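Multidrug resistance protein (Vibrio cholerae, PDB 1YC9) belongs to the outer membrane factor family and probably forms the trimeric duct through which drugs are expelled across the outer membrane. Local coordinates at residues Val122-Ser127 and Ala273-Ile278. The protein carries 1 engineered substitution. Numbering follows the deposited sequence.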
loop_
_atom_site.group_PDB
_atom_site.type_symbol
_atom_site.label_atom_id
_atom_site.label_comp_id
_atom_site.label_asym_id
_atom_site.label_seq_id
_atom_site.Cartn_x
_atom_site.Cartn_y
_atom_site.Cartn_z
ATOM N N VAL A 122 -13.296 -21.104 18.440
ATOM C CA VAL A 122 -13.243 -21.956 17.260
ATOM C C VAL A 122 -14.140 -21.449 16.154
ATOM O O VAL A 122 -13.715 -21.450 15.017
ATOM C CB VAL A 122 -13.533 -23.421 17.609
ATOM C CG1 VAL A 122 -13.538 -24.285 16.367
ATOM C CG2 VAL A 122 -12.549 -23.856 18.605
ATOM N N VAL A 123 -15.322 -20.939 16.471
ATOM C CA VAL A 123 -16.156 -20.310 15.460
ATOM C C VAL A 123 -15.499 -19.117 14.754
ATOM O O VAL A 123 -15.598 -18.965 13.541
ATOM C CB VAL A 123 -17.513 -19.883 16.016
ATOM C CG1 VAL A 123 -18.299 -19.165 14.957
ATOM C CG2 VAL A 123 -18.283 -21.139 16.477
ATOM N N ALA A 124 -14.775 -18.331 15.530
ATOM C CA ALA A 124 -14.021 -17.224 14.995
ATOM C C ALA A 124 -12.948 -17.720 14.051
ATOM O O ALA A 124 -12.822 -17.220 12.956
ATOM C CB ALA A 124 -13.407 -16.406 16.135
ATOM N N ALA A 125 -12.243 -18.774 14.453
ATOM C CA ALA A 125 -11.165 -19.298 13.623
ATOM C C ALA A 125 -11.688 -19.961 12.310
ATOM O O ALA A 125 -11.059 -19.857 11.249
ATOM C CB ALA A 125 -10.364 -20.307 14.418
ATOM N N THR A 126 -12.803 -20.636 12.398
ATOM C CA THR A 126 -13.384 -21.261 11.230
ATOM C C THR A 126 -14.014 -20.222 10.295
ATOM O O THR A 126 -14.071 -20.427 9.089
ATOM C CB THR A 126 -14.429 -22.306 11.608
ATOM O OG1 THR A 126 -15.472 -21.712 12.375
ATOM C CG2 THR A 126 -13.838 -23.336 12.508
ATOM N N SER A 127 -14.496 -19.099 10.878
ATOM C CA SER A 127 -14.997 -17.993 10.104
ATOM C C SER A 127 -13.853 -17.346 9.366
ATOM O O SER A 127 -14.020 -16.956 8.218
ATOM C CB SER A 127 -15.726 -16.982 11.003
ATOM O OG SER A 127 -16.841 -17.590 11.581
ATOM N N ALA A 273 -17.528 -10.689 15.804
ATOM C CA ALA A 273 -18.654 -10.828 16.681
ATOM C C ALA A 273 -18.383 -11.885 17.739
ATOM O O ALA A 273 -18.658 -11.701 18.905
ATOM C CB ALA A 273 -19.942 -11.197 15.855
ATOM N N GLN A 274 -17.832 -13.019 17.316
ATOM C CA GLN A 274 -17.488 -14.115 18.219
ATOM C C GLN A 274 -16.437 -13.661 19.230
ATOM O O GLN A 274 -16.478 -14.074 20.394
ATOM C CB GLN A 274 -16.908 -15.305 17.440
ATOM C CG GLN A 274 -17.932 -16.096 16.532
ATOM C CD GLN A 274 -19.142 -16.597 17.286
ATOM O OE1 GLN A 274 -20.267 -16.497 16.814
ATOM N NE2 GLN A 274 -18.915 -17.154 18.433
ATOM N N GLN A 275 -15.475 -12.867 18.767
ATOM C CA GLN A 275 -14.434 -12.328 19.638
ATOM C C GLN A 275 -15.004 -11.372 20.715
ATOM O O GLN A 275 -14.436 -11.274 21.812
ATOM C CB GLN A 275 -13.294 -11.709 18.833
ATOM C CG GLN A 275 -12.573 -12.739 17.996
ATOM C CD GLN A 275 -11.639 -12.196 16.931
ATOM O OE1 GLN A 275 -10.794 -12.950 16.430
ATOM N NE2 GLN A 275 -11.809 -10.948 16.532
ATOM N N VAL A 276 -16.104 -10.702 20.418
ATOM C CA VAL A 276 -16.810 -9.900 21.396
ATOM C C VAL A 276 -17.350 -10.860 22.437
ATOM O O VAL A 276 -17.276 -10.598 23.646
ATOM C CB VAL A 276 -17.934 -9.010 20.771
ATOM C CG1 VAL A 276 -18.801 -8.389 21.827
ATOM C CG2 VAL A 276 -17.350 -7.967 19.878
ATOM N N GLY A 277 -17.923 -11.992 21.979
ATOM C CA GLY A 277 -18.376 -12.978 22.916
ATOM C C GLY A 277 -17.292 -13.526 23.832
ATOM O O GLY A 277 -17.552 -13.740 25.001
ATOM N N ILE A 278 -16.127 -13.816 23.289
ATOM C CA ILE A 278 -15.011 -14.284 24.064
ATOM C C ILE A 278 -14.723 -13.264 25.161
ATOM O O ILE A 278 -14.472 -13.637 26.315
ATOM C CB ILE A 278 -13.775 -14.454 23.195
ATOM C CG1 ILE A 278 -13.942 -15.668 22.204
ATOM C CG2 ILE A 278 -12.528 -14.676 24.020
ATOM C CD1 ILE A 278 -12.898 -15.687 21.134
#
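Q274 lays its aliphatic stem over A124 and V123, and this one side chain carries most of the contact between 122-127 and 273-278. Its CB meets the methyl CB of A124 at 3.9 Å; the CA atoms of A124 and Q274, the nearest such pair across the segments, are 5.7 Å apart. CG then swings across to V123 and lies 3.5 Å from V123 CG1, the closest approach of the pair. A bend at the second torsion (chi2 -55°) turns the chain after CG, and CD, the carbon of the terminal amide, stays against CB and CG1 of the same valine, 3.6 Å from V123 CG1. On the valine, CG1 stands anti to the backbone N (chi1 177°) and is the methyl that takes the glutamine. Q275 CG adds a looser contact at 4.2 Å from A124 CB, so the small methyl meets the stems of two successive glutamines. One turn further along, S127 bonds back to its own helix: OG gives its proton to V123 O at 2.7 Å, from the face of the carbonyl plane opposite to that used by S127 N, and that oxygen is gripped twice. The two helix segments run antiparallel, at 161° with axes 8.9 Å apart. I278 extends the packing onto K117, A120 and A121, S127 touches W267, E270 and A271, and A125 faces helix 47-67 through F62 and A66. The contact lies in the long helical part of the subunit, near its junction with the beta-barrel strands: helix 117-183 follows strand 98-111, and helix 260-281 leads into strand 286-298.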